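Local structure of putative ribose operon repressor (3EGC) at the interface of chains A and B. The protein probably represses transcription as a DNA-binding regulator of the LacI family, with a periplasmic-binding-protein-like domain that is likely to sense a small effector such as a sugar. Sequence-based numbering; all coordinates share one arbitrary frame. Chains: chain A/B, putative ribose operon repressor.

Contact 1: the interface of chains A and B. Residues chain A 21, 24-25, 28, 242; chain B 18-19, 45.
B:Glu19 reaches across to A:Ser28 and A:Arg242, between helix 21-36 and helix 241-257 of chain A. The site is part of the two-fold face between the LacI-family effector-binding domains. B:Glu19 buries 110 Å² here and A:Ser28 buries 45 Å². The B:Glu19 side chain starts beside its own backbone N (chi1 -61°) and then runs extended. That shape carries its carboxylate out of the loop to the two chain A helices. The hydroxyl OG of A:Ser28 donates a hydrogen bond of 2.7 Å to OE2 of B:Glu19. It comes from the anti side of the carboxylate, 21° out of its plane. The CB atom of A:Ser28 also packs on CG of B:Glu19 at 3.6 Å.

A:Arg242 bends at chi3 and brings its guanidinium against the same carboxylate as a charge pairing. The modelled approach of NH1 to OE1 is too short, and no N-H points at OE1, so the detail of the bridge is doubtful. The two side chains cross at about a right angle. As modelled, the guanidinium and carboxylate planes are 65° apart and do not lie flat against each other. NH2 of A:Arg242 lies 4.0 Å from OE1 of A:Glu25, a looser salt bridge within chain A. The arginine thus stands near two acidic groups and may ease their mutual repulsion.

Water 1 extends the polar contact. The water oxygen is 2.6 Å from the backbone O of A:Ser28. It also bonds to OG of A:Ser28 and to the amide ND2 of B:Asn45. The other end of that amide, OD1, accepts a hydrogen bond of 2.8 Å from the backbone N of B:Ile18. This links B:Asn45 to the loop that carries B:Glu19. CG2 of B:Ile18 rests against CB of A:Ser28.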
loop_
_atom_site.group_PDB
_atom_site.type_symbol
_atom_site.label_atom_id
_atom_site.label_comp_id
_atom_site.label_asym_id
_atom_site.label_seq_id
_atom_site.Cartn_x
_atom_site.Cartn_y
_atom_site.Cartn_z
ATOM N N VAL A 21 -0.806 -1.379 3.181
ATOM C CA VAL A 21 -0.944 0.004 2.903
ATOM C C VAL A 21 -0.893 0.821 4.198
ATOM O O VAL A 21 -0.463 1.973 4.184
ATOM C CB VAL A 21 -2.270 0.211 2.091
ATOM C CG1 VAL A 21 -3.120 1.252 2.724
ATOM C CG2 VAL A 21 -1.957 0.636 0.735
ATOM N N ALA A 24 2.943 1.365 4.739
ATOM C CA ALA A 24 3.394 2.251 3.694
ATOM C C ALA A 24 3.043 3.737 3.953
ATOM O O ALA A 24 3.840 4.648 3.660
ATOM C CB ALA A 24 2.790 1.813 2.278
ATOM N N GLU A 25 1.823 3.971 4.396
ATOM C CA GLU A 25 1.419 5.346 4.752
ATOM C C GLU A 25 2.110 5.845 6.065
ATOM O O GLU A 25 2.401 7.018 6.184
ATOM C CB GLU A 25 -0.096 5.441 4.897
ATOM C CG GLU A 25 -0.923 5.245 3.610
ATOM C CD GLU A 25 -2.443 5.267 3.916
ATOM O OE1 GLU A 25 -2.882 5.449 5.085
ATOM O OE2 GLU A 25 -3.249 5.169 2.998
ATOM N N SER A 28 5.636 6.747 4.915
ATOM C CA SER A 28 5.504 8.051 4.225
ATOM C C SER A 28 5.572 9.220 5.255
ATOM O O SER A 28 6.361 10.121 5.105
ATOM C CB SER A 28 4.157 8.092 3.475
ATOM O OG SER A 28 3.985 9.322 2.932
ATOM N N ARG A 242 -0.501 8.609 8.393
ATOM C CA ARG A 242 0.586 9.554 8.181
ATOM C C ARG A 242 1.060 10.276 9.435
ATOM O O ARG A 242 2.250 10.403 9.664
ATOM C CB ARG A 242 0.207 10.555 7.051
ATOM C CG ARG A 242 0.591 9.999 5.673
ATOM C CD ARG A 242 -0.261 10.637 4.518
ATOM N NE ARG A 242 -1.655 10.210 4.601
ATOM C CZ ARG A 242 -2.318 9.532 3.658
ATOM N NH1 ARG A 242 -1.738 9.230 2.496
ATOM N NH2 ARG A 242 -3.598 9.192 3.879
ATOM N N ILE B 18 5.093 5.943 -2.197
ATOM C CA ILE B 18 5.173 4.718 -1.349
ATOM C C ILE B 18 3.782 4.268 -0.840
ATOM O O ILE B 18 3.591 3.104 -0.575
ATOM C CB ILE B 18 6.202 4.875 -0.152
ATOM C CG1 ILE B 18 6.523 3.523 0.479
ATOM C CG2 ILE B 18 5.697 5.809 0.908
ATOM C CD1 ILE B 18 7.481 2.622 -0.351
ATOM N N GLU B 19 2.830 5.189 -0.753
ATOM C CA GLU B 19 1.496 4.926 -0.211
ATOM C C GLU B 19 0.649 4.109 -1.225
ATOM O O GLU B 19 -0.315 3.434 -0.844
ATOM C CB GLU B 19 0.789 6.258 0.116
ATOM C CG GLU B 19 1.501 7.119 1.175
ATOM C CD GLU B 19 0.839 8.522 1.351
ATOM O OE1 GLU B 19 -0.194 8.837 0.669
ATOM O OE2 GLU B 19 1.342 9.326 2.175
ATOM N N ASN B 45 10.537 9.066 -0.250
ATOM C CA ASN B 45 9.236 9.148 -0.940
ATOM C C ASN B 45 9.031 10.581 -1.509
ATOM O O ASN B 45 9.193 11.525 -0.790
ATOM C CB ASN B 45 8.102 8.781 0.062
ATOM C CG ASN B 45 6.723 8.852 -0.562
ATOM O OD1 ASN B 45 6.494 8.245 -1.630
ATOM N ND2 ASN B 45 5.794 9.573 0.085
HETATM O O HOH W 1 6.888 10.656 2.660
#

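Contact 2: the interface of chains A and B. Residues chain A 41-43, 59, 63; chain B 9-10, 40-42.
The backbone N of A:Leu43 donates a hydrogen bond of 2.6 Å to the backbone O of B:Val41. It joins the two copies of strand 40-45, which form an antiparallel beta bridge at A:Leu42 and B:Leu42. The strands belong to a LacI-family domain of the periplasmic-binding-protein type.

The two leucines meet at their branched ends. CD2 of A:Leu42 touches CD2 of B:Leu42 at 3.7 Å, and the side chains cross obliquely. With CG beside the backbone N and anti to the carbonyl carbon (chi1 -87°), A:Leu42 turns CD2 toward the partner strand. B:Leu42 does the same with nearly the same torsion, as expected for two-fold mates. This methyl contact adds an apolar element beside the backbone pairing. CD2 of A:Leu42 also packs on CB of B:Ser40 at 3.8 Å.

A:Arg63 approaches the start of the chain B strand with a side chain extended from CG to NE. Its NE lies 2.9 Å from the hydroxyl OG of B:Ser40. This hydrogen bond is weak, being strongly bent, with 120° at the hydrogen. B:Val10 packs against one face of the guanidinium. Its CG2 methyl sits 3.5 Å above that plane, displaced toward the rim. The arginine and valine side chains slide past each other in opposite directions. CB of B:Asn9 lies at the edge of the same guanidinium, in its plane, 3.7 Å from NH2 of A:Arg63. NH2 of A:Arg63 also lies 3.3 Å from the backbone O of B:Asn9, which the structure does not show to be a hydrogen bond.

In the fold, A:Gln59 lies on helix 50-62 and A:Arg63 just follows it. On the chain B side, strands 10-15 and 40-45 supply B:Val10 and B:Ser40, placing the contact where strand 40-45 meets its symmetry mate.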
loop_
_atom_site.group_PDB
_atom_site.type_symbol
_atom_site.label_atom_id
_atom_site.label_comp_id
_atom_site.label_asym_id
_atom_site.label_seq_id
_atom_site.Cartn_x
_atom_site.Cartn_y
_atom_site.Cartn_z
ATOM N N VAL A 41 16.516 7.916 6.122
ATOM C CA VAL A 41 15.821 6.742 6.580
ATOM C C VAL A 41 16.212 5.432 5.940
ATOM O O VAL A 41 15.968 5.204 4.740
ATOM C CB VAL A 41 14.287 6.907 6.421
ATOM C CG1 VAL A 41 13.555 5.615 6.949
ATOM C CG2 VAL A 41 13.826 8.206 7.189
ATOM N N LEU A 42 16.791 4.556 6.749
ATOM C CA LEU A 42 17.115 3.219 6.284
ATOM C C LEU A 42 15.869 2.317 6.491
ATOM O O LEU A 42 15.212 2.349 7.565
ATOM C CB LEU A 42 18.279 2.664 7.110
ATOM C CG LEU A 42 19.752 2.887 6.789
ATOM C CD1 LEU A 42 20.694 2.121 7.875
ATOM C CD2 LEU A 42 20.084 2.558 5.334
ATOM N N LEU A 43 15.549 1.508 5.499
ATOM C CA LEU A 43 14.304 0.750 5.585
ATOM C C LEU A 43 14.541 -0.738 5.703
ATOM O O LEU A 43 15.391 -1.275 5.029
ATOM C CB LEU A 43 13.396 1.046 4.413
ATOM C CG LEU A 43 12.210 0.124 4.191
ATOM C CD1 LEU A 43 11.089 0.420 5.229
ATOM C CD2 LEU A 43 11.677 0.273 2.699
ATOM N N GLN A 59 21.500 -5.101 12.650
ATOM C CA GLN A 59 22.074 -4.534 11.456
ATOM C C GLN A 59 22.086 -3.005 11.515
ATOM O O GLN A 59 23.128 -2.367 11.232
ATOM C CB GLN A 59 21.292 -5.042 10.273
ATOM C CG GLN A 59 21.699 -4.487 8.956
ATOM C CD GLN A 59 20.802 -4.988 7.882
ATOM O OE1 GLN A 59 20.657 -6.207 7.711
ATOM N NE2 GLN A 59 20.155 -4.057 7.153
ATOM N N ARG A 63 25.311 -0.242 12.127
ATOM C CA ARG A 63 25.499 0.889 11.230
ATOM C C ARG A 63 25.434 2.222 11.975
ATOM O O ARG A 63 25.606 3.269 11.396
ATOM C CB ARG A 63 24.448 0.869 10.098
ATOM C CG ARG A 63 24.675 -0.279 9.089
ATOM C CD ARG A 63 23.943 0.047 7.816
ATOM N NE ARG A 63 24.499 -0.677 6.681
ATOM C CZ ARG A 63 25.545 -0.251 5.972
ATOM N NH1 ARG A 63 26.120 0.898 6.291
ATOM N NH2 ARG A 63 25.993 -0.974 4.955
ATOM N N ASN B 9 27.911 -0.481 0.654
ATOM C CA ASN B 9 26.773 -1.365 0.867
ATOM C C ASN B 9 25.456 -0.681 1.277
ATOM O O ASN B 9 24.621 -1.239 2.012
ATOM C CB ASN B 9 27.114 -2.514 1.816
ATOM C CG ASN B 9 27.961 -3.632 1.132
ATOM O OD1 ASN B 9 29.160 -3.683 1.302
ATOM N ND2 ASN B 9 27.305 -4.542 0.373
ATOM N N VAL B 10 25.244 0.496 0.727
ATOM C CA VAL B 10 23.985 1.168 0.896
ATOM C C VAL B 10 23.501 1.577 -0.469
ATOM O O VAL B 10 24.239 2.132 -1.257
ATOM C CB VAL B 10 24.112 2.490 1.757
ATOM C CG1 VAL B 10 22.745 3.141 1.923
ATOM C CG2 VAL B 10 24.801 2.237 3.083
ATOM N N SER B 40 22.120 -2.299 2.544
ATOM C CA SER B 40 21.097 -1.571 3.223
ATOM C C SER B 40 20.377 -0.656 2.258
ATOM O O SER B 40 20.920 -0.276 1.240
ATOM C CB SER B 40 21.701 -0.721 4.351
ATOM O OG SER B 40 22.094 -1.547 5.405
ATOM N N VAL B 41 19.174 -0.271 2.629
ATOM C CA VAL B 41 18.318 0.543 1.767
ATOM C C VAL B 41 17.841 1.829 2.450
ATOM O O VAL B 41 17.120 1.784 3.454
ATOM C CB VAL B 41 17.097 -0.258 1.244
ATOM C CG1 VAL B 41 16.206 0.620 0.342
ATOM C CG2 VAL B 41 17.571 -1.517 0.536
ATOM N N LEU B 42 18.290 2.946 1.893
ATOM C CA LEU B 42 17.842 4.281 2.263
ATOM C C LEU B 42 16.568 4.624 1.476
ATOM O O LEU B 42 16.545 4.525 0.275
ATOM C CB LEU B 42 18.929 5.325 1.962
ATOM C CG LEU B 42 20.036 5.704 2.935
ATOM C CD1 LEU B 42 20.894 6.885 2.363
ATOM C CD2 LEU B 42 19.581 6.063 4.398
#

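The C-alpha centres of contact 1 and contact 2 are about 18 Å apart. They share no residue, but strand 40-45 of chain B serves both. Its beginning and middle lie in contact 2, and its last residue, B:Asn45, lies in contact 1. Contact 2 pairs this strand with its chain A copy, whereas contact 1 brings polar groups onto helices 21-36 and 241-257. The leucine bridge of contact 2 straddles the two-fold axis, and the loop-to-helix contact 1 is repeated on the other side with the chains exchanged. LacI-family repressors commonly work as dimers, and this assembly probably reflects such a dimer.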